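Local coordinates for CT296 (Chlamydia trachomatis, PDB 3QH6), which is of unknown function but structurally resembles Fe(II) 2-oxoglutarate-dependent enzymes, a similarity that suggests, without establishing, an iron-related oxygenase-like role, at residues L26-C32 with I71-L77; V98-I104 with F137-D143; S112-S118 with D143-R149. All coordinates share one frame; numbering follows the deposited sequence.

Contact 1 of 3, residues L26-C32 with I71-L77; sequences LAPVSDC and IVKRVRL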
loop_
_atom_site.group_PDB
_atom_site.type_symbol
_atom_site.label_atom_id
_atom_site.label_comp_id
_atom_site.label_asym_id
_atom_site.label_seq_id
_atom_site.Cartn_x
_atom_site.Cartn_y
_atom_site.Cartn_z
ATOM N N LEU A 26 0.758 9.375 -1.491
ATOM C CA LEU A 26 1.848 8.524 -1.023
ATOM C C LEU A 26 2.740 8.091 -2.188
ATOM O O LEU A 26 3.962 8.086 -2.074
ATOM C CB LEU A 26 1.276 7.301 -0.297
ATOM C CG LEU A 26 2.256 6.329 0.375
ATOM C CD1 LEU A 26 3.119 7.049 1.398
ATOM C CD2 LEU A 26 1.495 5.190 1.044
ATOM N N ALA A 27 2.113 7.733 -3.307
ATOM C CA ALA A 27 2.812 7.227 -4.479
ATOM C C ALA A 27 2.403 8.071 -5.691
ATOM O O ALA A 27 1.254 8.509 -5.753
ATOM C CB ALA A 27 2.450 5.773 -4.701
ATOM N N PRO A 28 3.338 8.302 -6.645
ATOM C CA PRO A 28 3.041 9.119 -7.827
ATOM C C PRO A 28 1.854 8.560 -8.581
ATOM O O PRO A 28 1.812 7.368 -8.868
ATOM C CB PRO A 28 4.308 8.993 -8.680
ATOM C CG PRO A 28 5.391 8.603 -7.734
ATOM C CD PRO A 28 4.700 7.738 -6.707
ATOM N N VAL A 29 0.902 9.418 -8.902
ATOM C CA VAL A 29 -0.331 8.978 -9.541
ATOM C C VAL A 29 -0.099 8.303 -10.893
ATOM O O VAL A 29 -0.838 7.392 -11.258
ATOM C CB VAL A 29 -1.310 10.161 -9.690
ATOM C CG1 VAL A 29 -2.390 9.850 -10.740
ATOM C CG2 VAL A 29 -1.914 10.506 -8.335
ATOM N N SER A 30 0.927 8.739 -11.634
ATOM C CA SER A 30 1.227 8.181 -12.954
ATOM C C SER A 30 1.792 6.767 -12.871
ATOM O O SER A 30 1.487 5.918 -13.700
ATOM C CB SER A 30 2.204 9.086 -13.710
ATOM O OG SER A 30 3.277 9.483 -12.870
ATOM N N ASP A 31 2.625 6.518 -11.868
ATOM C CA ASP A 31 3.092 5.164 -11.598
ATOM C C ASP A 31 1.944 4.232 -11.199
ATOM O O ASP A 31 1.943 3.066 -11.587
ATOM C CB ASP A 31 4.150 5.161 -10.494
ATOM C CG ASP A 31 5.460 5.787 -10.951
ATOM O OD1 ASP A 31 5.688 5.857 -12.187
ATOM O OD2 ASP A 31 6.254 6.202 -10.077
ATOM N N CYS A 32 0.984 4.730 -10.431
ATOM C CA CYS A 32 -0.168 3.884 -10.070
ATOM C C CYS A 32 -1.044 3.499 -11.264
ATOM O O CYS A 32 -1.390 2.337 -11.417
ATOM C CB CYS A 32 -1.022 4.526 -8.983
ATOM S SG CYS A 32 -0.126 4.711 -7.465
ATOM N N ILE A 71 7.441 0.392 -7.328
ATOM C CA ILE A 71 6.734 1.362 -6.486
ATOM C C ILE A 71 7.160 1.197 -5.031
ATOM O O ILE A 71 7.406 2.171 -4.333
ATOM C CB ILE A 71 5.225 1.228 -6.626
ATOM C CG1 ILE A 71 4.792 1.788 -7.985
ATOM C CG2 ILE A 71 4.519 1.987 -5.475
ATOM C CD1 ILE A 71 3.296 1.919 -8.162
ATOM N N VAL A 72 7.252 -0.046 -4.571
ATOM C CA VAL A 72 7.610 -0.291 -3.163
ATOM C C VAL A 72 8.971 0.341 -2.895
ATOM O O VAL A 72 9.169 1.069 -1.916
ATOM C CB VAL A 72 7.683 -1.817 -2.868
ATOM C CG1 VAL A 72 8.407 -2.073 -1.551
ATOM C CG2 VAL A 72 6.302 -2.417 -2.881
ATOM N N LYS A 73 9.912 0.087 -3.794
ATOM C CA LYS A 73 11.289 0.540 -3.590
ATOM C C LYS A 73 11.484 2.043 -3.836
ATOM O O LYS A 73 12.246 2.691 -3.133
ATOM C CB LYS A 73 12.219 -0.215 -4.538
ATOM C CG LYS A 73 12.261 -1.735 -4.297
ATOM C CD LYS A 73 12.909 -2.044 -2.965
ATOM C CE LYS A 73 13.407 -3.472 -2.913
ATOM N NZ LYS A 73 12.314 -4.413 -2.610
ATOM N N ARG A 74 10.849 2.577 -4.861
ATOM C CA ARG A 74 11.105 3.969 -5.221
ATOM C C ARG A 74 10.305 4.913 -4.352
ATOM O O ARG A 74 10.658 6.085 -4.230
ATOM C CB ARG A 74 10.796 4.231 -6.692
ATOM C CG ARG A 74 11.660 3.396 -7.658
ATOM C CD ARG A 74 11.206 3.584 -9.097
ATOM N NE ARG A 74 11.448 4.961 -9.544
ATOM C CZ ARG A 74 10.754 5.582 -10.482
ATOM N NH1 ARG A 74 9.731 4.975 -11.055
ATOM N NH2 ARG A 74 11.089 6.823 -10.844
ATOM N N VAL A 75 9.228 4.420 -3.756
ATOM C CA VAL A 75 8.478 5.250 -2.798
ATOM C C VAL A 75 8.956 4.938 -1.369
ATOM O O VAL A 75 8.602 5.634 -0.435
ATOM C CB VAL A 75 6.961 5.058 -2.979
ATOM C CG1 VAL A 75 6.180 5.931 -2.017
ATOM C CG2 VAL A 75 6.591 5.413 -4.427
ATOM N N ARG A 76 9.800 3.910 -1.229
ATOM C CA ARG A 76 10.376 3.499 0.069
ATOM C C ARG A 76 9.322 3.018 1.063
ATOM O O ARG A 76 9.482 3.179 2.280
ATOM C CB ARG A 76 11.221 4.618 0.704
ATOM C CG ARG A 76 12.247 5.189 -0.256
ATOM C CD ARG A 76 13.068 6.280 0.394
ATOM N NE ARG A 76 13.945 5.798 1.451
ATOM C CZ ARG A 76 13.701 5.900 2.762
ATOM N NH1 ARG A 76 12.584 6.462 3.207
ATOM N NH2 ARG A 76 14.592 5.436 3.639
ATOM N N LEU A 77 8.259 2.411 0.545
ATOM C CA LEU A 77 7.214 1.834 1.380
ATOM C C LEU A 77 7.757 0.821 2.383
ATOM O O LEU A 77 7.234 0.723 3.487
ATOM C CB LEU A 77 6.155 1.122 0.523
ATOM C CG LEU A 77 5.386 2.022 -0.438
ATOM C CD1 LEU A 77 4.270 1.249 -1.123
ATOM C CD2 LEU A 77 4.816 3.251 0.316
#
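V75 lies over the loop A27-P28, which leads into helix 29-42, with both of its methyls, each taking a different partner. CG2 slides past the proline ring, 3.8 Å from P28 CD, and also reaches A27 CB at 4.2 Å. The other methyl is held anti to the backbone N (chi1 -179°), which aims it at the main chain just before A27: V75 CG1 is 3.1 Å from L26 O, a tight carbon-to-oxygen approach. Next to this, the L26 side chain turns its end toward the helix terminus, and the two leucines meet through single branches, L26 CD2 to L77 CD2 at 3.9 Å. One helical turn before V75, I71 stretches its chain out so that only the terminal methyl gets far into the other segment. There I71 CD1 sits 3.9 Å from D31 O and 4.1 Å from D31 CB, while its CG2 branch faces the A27 methyl. At the outer side D31 and R74 cross at about a right angle, with D31 OD2 3.8 Å from R74 NH1. This is a long salt bridge: the oxygen stands well out of the guanidinium plane, the two flat groups are turned 55° apart, and no N-H points at the carboxylate. R76, with positive phi, is the C' residue of a Schellman motif that ends helix 66-75, while P28 is the N-cap of helix 29-42. The contact therefore joins the end of one helix to the start of the other, and underneath A27 and I71 rest on L115 of strand 111-116, with L77 on L148 and F150 of strand 145-151.

Contact 2 of 3, residues V98-I104 with F137-D143; sequences VQKQEEI and FDWGAGD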
loop_
_atom_site.group_PDB
_atom_site.type_symbol
_atom_site.label_atom_id
_atom_site.label_comp_id
_atom_site.label_asym_id
_atom_site.label_seq_id
_atom_site.Cartn_x
_atom_site.Cartn_y
_atom_site.Cartn_z
ATOM N N VAL A 98 -7.045 -5.756 -5.647
ATOM C CA VAL A 98 -8.450 -5.906 -5.235
ATOM C C VAL A 98 -9.336 -4.858 -5.920
ATOM O O VAL A 98 -8.905 -3.721 -6.159
ATOM C CB VAL A 98 -8.627 -5.795 -3.704
ATOM C CG1 VAL A 98 -7.912 -6.944 -2.978
ATOM C CG2 VAL A 98 -8.129 -4.472 -3.204
ATOM N N GLN A 99 -10.560 -5.262 -6.248
ATOM C CA GLN A 99 -11.582 -4.352 -6.761
ATOM C C GLN A 99 -12.439 -3.761 -5.607
ATOM O O GLN A 99 -12.940 -2.643 -5.701
ATOM C CB GLN A 99 -12.473 -5.100 -7.770
ATOM C CG GLN A 99 -13.873 -4.538 -7.931
ATOM C CD GLN A 99 -13.879 -3.053 -8.236
ATOM O OE1 GLN A 99 -13.129 -2.579 -9.093
ATOM N NE2 GLN A 99 -14.721 -2.305 -7.525
ATOM N N LYS A 100 -12.593 -4.510 -4.523
ATOM C CA LYS A 100 -13.493 -4.136 -3.414
ATOM C C LYS A 100 -12.777 -4.314 -2.075
ATOM O O LYS A 100 -11.957 -5.227 -1.928
ATOM C CB LYS A 100 -14.728 -5.043 -3.434
ATOM C CG LYS A 100 -15.253 -5.353 -4.827
ATOM C CD LYS A 100 -16.509 -6.208 -4.784
ATOM C CE LYS A 100 -17.317 -6.065 -6.069
ATOM N NZ LYS A 100 -17.846 -4.680 -6.238
ATOM N N GLN A 101 -13.102 -3.496 -1.076
ATOM C CA GLN A 101 -12.348 -3.557 0.176
ATOM C C GLN A 101 -12.634 -4.840 0.956
ATOM O O GLN A 101 -11.829 -5.248 1.790
ATOM C CB GLN A 101 -12.569 -2.323 1.057
ATOM C CG GLN A 101 -13.868 -2.261 1.815
ATOM C CD GLN A 101 -13.800 -1.241 2.941
ATOM O OE1 GLN A 101 -13.622 -0.047 2.699
ATOM N NE2 GLN A 101 -13.900 -1.715 4.181
ATOM N N GLU A 102 -13.769 -5.477 0.664
ATOM C CA GLU A 102 -14.168 -6.695 1.337
ATOM C C GLU A 102 -13.213 -7.840 1.017
ATOM O O GLU A 102 -13.217 -8.884 1.684
ATOM C CB GLU A 102 -15.587 -7.078 0.903
ATOM C CG GLU A 102 -16.686 -6.166 1.461
ATOM C CD GLU A 102 -16.799 -4.825 0.729
ATOM O OE1 GLU A 102 -16.297 -4.701 -0.412
ATOM O OE2 GLU A 102 -17.393 -3.886 1.302
ATOM N N GLU A 103 -12.391 -7.638 -0.010
ATOM C CA GLU A 103 -11.489 -8.684 -0.494
ATOM C C GLU A 103 -10.206 -8.700 0.334
ATOM O O GLU A 103 -9.406 -9.645 0.288
ATOM C CB GLU A 103 -11.210 -8.460 -1.991
ATOM C CG GLU A 103 -12.418 -8.829 -2.871
ATOM C CD GLU A 103 -12.266 -8.424 -4.325
ATOM O OE1 GLU A 103 -11.442 -7.532 -4.627
ATOM O OE2 GLU A 103 -12.982 -9.002 -5.171
ATOM N N ILE A 104 -10.031 -7.661 1.132
ATOM C CA ILE A 104 -8.845 -7.516 1.964
ATOM C C ILE A 104 -9.080 -8.255 3.259
ATOM O O ILE A 104 -9.750 -7.738 4.162
ATOM C CB ILE A 104 -8.607 -6.030 2.306
ATOM C CG1 ILE A 104 -8.559 -5.195 1.027
ATOM C CG2 ILE A 104 -7.335 -5.864 3.145
ATOM C CD1 ILE A 104 -8.439 -3.703 1.294
ATOM N N PHE A 137 -10.845 4.342 4.806
ATOM C CA PHE A 137 -10.584 4.567 3.383
ATOM C C PHE A 137 -11.380 3.636 2.474
ATOM O O PHE A 137 -11.486 2.428 2.723
ATOM C CB PHE A 137 -9.083 4.401 3.072
ATOM C CG PHE A 137 -8.737 4.684 1.624
ATOM C CD1 PHE A 137 -8.682 5.986 1.155
ATOM C CD2 PHE A 137 -8.488 3.647 0.731
ATOM C CE1 PHE A 137 -8.384 6.251 -0.190
ATOM C CE2 PHE A 137 -8.197 3.903 -0.621
ATOM C CZ PHE A 137 -8.141 5.216 -1.075
ATOM N N ASP A 138 -11.899 4.200 1.400
ATOM C CA ASP A 138 -12.583 3.406 0.395
ATOM C C ASP A 138 -12.532 4.124 -0.953
ATOM O O ASP A 138 -12.246 5.330 -1.022
ATOM C CB ASP A 138 -14.032 3.142 0.814
ATOM C CG ASP A 138 -14.536 1.770 0.364
ATOM O OD1 ASP A 138 -13.984 1.202 -0.607
ATOM O OD2 ASP A 138 -15.488 1.250 0.988
ATOM N N TRP A 139 -12.806 3.373 -2.018
ATOM C CA TRP A 139 -12.719 3.872 -3.390
ATOM C C TRP A 139 -13.958 3.449 -4.189
ATOM O O TRP A 139 -14.635 2.500 -3.821
ATOM C CB TRP A 139 -11.435 3.345 -4.051
ATOM C CG TRP A 139 -11.294 1.812 -4.054
ATOM C CD1 TRP A 139 -11.614 0.965 -5.078
ATOM C CD2 TRP A 139 -10.771 0.979 -2.996
ATOM N NE1 TRP A 139 -11.340 -0.340 -4.720
ATOM C CE2 TRP A 139 -10.822 -0.356 -3.451
ATOM C CE3 TRP A 139 -10.278 1.237 -1.707
ATOM C CZ2 TRP A 139 -10.400 -1.438 -2.663
ATOM C CZ3 TRP A 139 -9.863 0.155 -0.920
ATOM C CH2 TRP A 139 -9.924 -1.160 -1.407
ATOM N N GLY A 140 -14.244 4.153 -5.278
ATOM C CA GLY A 140 -15.453 3.927 -6.053
ATOM C C GLY A 140 -15.453 2.592 -6.763
ATOM O O GLY A 140 -14.401 1.995 -6.967
ATOM N N ALA A 141 -16.637 2.124 -7.142
ATOM C CA ALA A 141 -16.785 0.795 -7.732
ATOM C C ALA A 141 -15.976 0.640 -9.014
ATOM O O ALA A 141 -15.670 -0.472 -9.429
ATOM C CB ALA A 141 -18.261 0.493 -8.000
ATOM N N GLY A 142 -15.634 1.752 -9.650
ATOM C CA GLY A 142 -14.854 1.695 -10.873
ATOM C C GLY A 142 -13.352 1.548 -10.661
ATOM O O GLY A 142 -12.608 1.360 -11.622
ATOM N N ASP A 143 -12.900 1.626 -9.411
ATOM C CA ASP A 143 -11.473 1.801 -9.138
ATOM C C ASP A 143 -10.900 0.568 -8.477
ATOM O O ASP A 143 -11.643 -0.286 -8.019
ATOM C CB ASP A 143 -11.240 3.004 -8.230
ATOM C CG ASP A 143 -11.849 4.285 -8.778
ATOM O OD1 ASP A 143 -11.969 4.399 -10.016
ATOM O OD2 ASP A 143 -12.206 5.173 -7.965
#
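The W139 indole has D138 OD1 above one face, 3.8 Å from the plane and offset toward the rim, and I104 CD1 at its edge, in the ring plane and 4.0 Å from W139 CH2. On the pyrrole edge W139 NE1 donates to Q99 O at 3.0 Å. That bond is bent: the oxygen is tilted 27° from the ring plane, and the N-H comes to the carbonyl from above its plane. V98 CG2 approaches the benzo part obliquely, 3.8 Å from W139 CZ2, and Q101 CB lies 3.8 Å from W139 CH2. Beyond the ring, the Q99 side chain folds back at chi2 (53°) toward the type I turn G140-D143, where Q99 NE2 makes a weak hydrogen bond to A141 O at 2.8 Å. The amide is not comfortably placed, for Q99 OE1 is 2.9 Å from D143 O, two acceptors that cannot bond. Two carboxylates hold backbone N-H groups, which should steady both loops: E103 OE1 accepts from Q99 N and K100 N, and D138 OD1, on its anti side, from W139 N at 2.8 Å. The indole of loop 137-143 thus lies against loop 98-104 with its N-H satisfied by a main-chain oxygen; that bond should fix the ring's position, letting its apolar rim cover L114 and A145 of the sheet.

Contact 3 of 3, residues S112-S118 with D143-R149; sequences SVLLCLS and DTAIILR
R149 leaves its strand beside S112, and its chain bends at chi2 (-63°) to run back along its own strand, past S112. CB and CG make the bend; CD then comes to 3.3 Å from S112 OG, and at the tip R149 NH1 donates to the same S112 OG at 2.9 Å. The hydroxyl lies at the guanidinium edge, in its plane, and I147 CG1, in one of that residue's two conformers, sits 3.5 Å above the R149 guanidinium, over its centre. NH2 has a partner in L105 O, so bonds on two nitrogens restrain the group's rotation. The antiparallel strands form hydrogen-bonded pairs at V113 and L148 (V113 N to L148 O 2.9 Å) and at L115 and I146, whose L115 N to I146 O bond is almost straight at 176°. On the face carrying L114 and A145, L114 CD2 packs 3.8 Å from A145 CB; on the reverse, L117 CD2 meets I146 CG2 at 4.0 Å. Past the last bridge, L117 N bonds T144 O at 3.0 Å, and then a side chain takes over: T144 N donates to S118 OG at 3.2 Å. E36 binds the hydroxyls of S118 and T144, tying the loop residues beside both strands to helix 29-42, although S118 N remains buried with no partner. The pair is consistent with the cupin clan: apolar branches fill both faces, and S112, R149, S118 and T144 are bonded within the protein.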
loop_
_atom_site.group_PDB
_atom_site.type_symbol
_atom_site.label_atom_id
_atom_site.label_comp_id
_atom_site.label_asym_id
_atom_site.label_seq_id
_atom_site.Cartn_x
_atom_site.Cartn_y
_atom_site.Cartn_z
ATOM N N SER A 112 0.691 -3.798 6.762
ATOM C CA SER A 112 0.207 -3.781 5.377
ATOM C C SER A 112 0.150 -2.353 4.806
ATOM O O SER A 112 0.060 -1.368 5.552
ATOM C CB SER A 112 -1.173 -4.451 5.289
ATOM O OG SER A 112 -1.118 -5.807 5.713
ATOM N N VAL A 113 0.151 -2.235 3.480
ATOM C CA VAL A 113 -0.126 -0.943 2.875
ATOM C C VAL A 113 -1.165 -1.143 1.809
ATOM O O VAL A 113 -1.008 -1.995 0.938
ATOM C CB VAL A 113 1.135 -0.317 2.245
ATOM C CG1 VAL A 113 0.754 0.957 1.426
ATOM C CG2 VAL A 113 2.138 0.009 3.323
ATOM N N LEU A 114 -2.242 -0.379 1.884
ATOM C CA LEU A 114 -3.252 -0.411 0.833
ATOM C C LEU A 114 -2.942 0.792 -0.030
ATOM O O LEU A 114 -2.948 1.905 0.450
ATOM C CB LEU A 114 -4.666 -0.318 1.448
ATOM C CG LEU A 114 -5.899 -0.295 0.528
ATOM C CD1 LEU A 114 -5.896 0.910 -0.413
ATOM C CD2 LEU A 114 -5.988 -1.558 -0.257
ATOM N N LEU A 115 -2.641 0.572 -1.299
ATOM C CA LEU A 115 -2.354 1.689 -2.192
ATOM C C LEU A 115 -3.433 1.778 -3.249
ATOM O O LEU A 115 -3.671 0.824 -3.964
ATOM C CB LEU A 115 -0.992 1.458 -2.824
ATOM C CG LEU A 115 -0.429 2.517 -3.759
ATOM C CD1 LEU A 115 -0.208 3.873 -3.075
ATOM C CD2 LEU A 115 0.867 1.970 -4.257
ATOM N N CYS A 116 -4.116 2.907 -3.334
ATOM C CA CYS A 116 -5.181 3.043 -4.329
ATOM C C CYS A 116 -4.552 3.348 -5.718
ATOM O O CYS A 116 -3.641 4.189 -5.817
ATOM C CB CYS A 116 -6.178 4.104 -3.885
ATOM S SG CYS A 116 -7.512 4.332 -5.070
ATOM N N LEU A 117 -4.999 2.638 -6.764
ATOM C CA LEU A 117 -4.338 2.670 -8.081
ATOM C C LEU A 117 -5.040 3.596 -9.075
ATOM O O LEU A 117 -4.424 4.033 -10.046
ATOM C CB LEU A 117 -4.232 1.257 -8.706
ATOM C CG LEU A 117 -3.328 0.245 -7.990
ATOM C CD1 LEU A 117 -3.234 -1.045 -8.790
ATOM C CD2 LEU A 117 -1.930 0.823 -7.746
ATOM N N SER A 118 -6.324 3.872 -8.854
ATOM C CA SER A 118 -7.093 4.632 -9.827
ATOM C C SER A 118 -8.221 5.451 -9.202
ATOM O O SER A 118 -8.556 5.295 -8.018
ATOM C CB SER A 118 -7.678 3.684 -10.876
ATOM O OG SER A 118 -8.687 2.866 -10.308
ATOM N N ASP A 143 -12.900 1.626 -9.411
ATOM C CA ASP A 143 -11.473 1.801 -9.138
ATOM C C ASP A 143 -10.900 0.568 -8.477
ATOM O O ASP A 143 -11.643 -0.286 -8.019
ATOM C CB ASP A 143 -11.240 3.004 -8.230
ATOM C CG ASP A 143 -11.849 4.285 -8.778
ATOM O OD1 ASP A 143 -11.969 4.399 -10.016
ATOM O OD2 ASP A 143 -12.206 5.173 -7.965
ATOM N N THR A 144 -9.575 0.470 -8.409
ATOM C CA THR A 144 -8.968 -0.678 -7.757
ATOM C C THR A 144 -7.825 -0.260 -6.834
ATOM O O THR A 144 -7.425 0.899 -6.780
ATOM C CB THR A 144 -8.414 -1.714 -8.781
ATOM O OG1 THR A 144 -7.234 -1.192 -9.413
ATOM C CG2 THR A 144 -9.459 -2.071 -9.835
ATOM N N ALA A 145 -7.303 -1.225 -6.100
ATOM C CA ALA A 145 -6.242 -0.956 -5.164
ATOM C C ALA A 145 -5.384 -2.195 -5.069
ATOM O O ALA A 145 -5.770 -3.275 -5.535
ATOM C CB ALA A 145 -6.825 -0.585 -3.797
ATOM N N ILE A 146 -4.208 -2.047 -4.480
ATOM C CA ILE A 146 -3.358 -3.211 -4.253
ATOM C C ILE A 146 -2.959 -3.228 -2.782
ATOM O O ILE A 146 -2.604 -2.196 -2.213
ATOM C CB ILE A 146 -2.123 -3.247 -5.213
ATOM C CG1 ILE A 146 -1.336 -4.559 -5.048
ATOM C CG2 ILE A 146 -1.172 -2.017 -5.040
ATOM C CD1 ILE A 146 -0.268 -4.707 -6.120
ATOM N N ILE A 147 -3.134 -4.381 -2.133
ATOM C CA ILE A 147 -2.724 -4.512 -0.756
ATOM C C ILE A 147 -1.362 -5.178 -0.753
ATOM O O ILE A 147 -1.141 -6.166 -1.445
ATOM C CB ILE A 147 -3.748 -5.317 0.099
ATOM C CG1 ILE A 147 -3.251 -5.396 1.539
ATOM C CG2 ILE A 147 -4.012 -6.711 -0.478
ATOM C CD1 ILE A 147 -3.639 -4.156 2.364
ATOM N N LEU A 148 -0.450 -4.597 0.009
ATOM C CA LEU A 148 0.944 -5.021 0.035
ATOM C C LEU A 148 1.221 -5.482 1.444
ATOM O O LEU A 148 0.955 -4.741 2.375
ATOM C CB LEU A 148 1.842 -3.811 -0.268
ATOM C CG LEU A 148 1.585 -3.167 -1.641
ATOM C CD1 LEU A 148 2.293 -1.816 -1.725
ATOM C CD2 LEU A 148 2.044 -4.108 -2.741
ATOM N N ARG A 149 1.750 -6.688 1.607
ATOM C CA ARG A 149 2.005 -7.214 2.927
ATOM C C ARG A 149 3.490 -7.188 3.213
ATOM O O ARG A 149 4.264 -7.808 2.489
ATOM C CB ARG A 149 1.496 -8.668 3.025
ATOM C CG ARG A 149 0.077 -8.901 2.521
ATOM C CD ARG A 149 -0.950 -8.112 3.352
ATOM N NE ARG A 149 -2.300 -8.574 3.025
ATOM C CZ ARG A 149 -3.390 -8.258 3.696
ATOM N NH1 ARG A 149 -3.301 -7.471 4.756
ATOM N NH2 ARG A 149 -4.575 -8.757 3.318
#

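Contact 3 is the buried centre, two inner strands of the antiparallel sheet, and the other two contacts adjoin it. Contact 1 brings two helices together over the face bearing L115 and L148, and also touches contact 3 where C32 packs against L117. Contact 2 joins loops that lead out of and into strands, lies toward the surface, and shares D143 with contact 3; V98 N probably bonds A145 O there, and I104 packs on L114. Contacts 1 and 2 do not touch, their nearest atoms being about 10 Å apart. Chemistry follows place: main-chain bonds dominate the sheet, apolar overlap the helices, and side-chain-to-backbone bonds the loops.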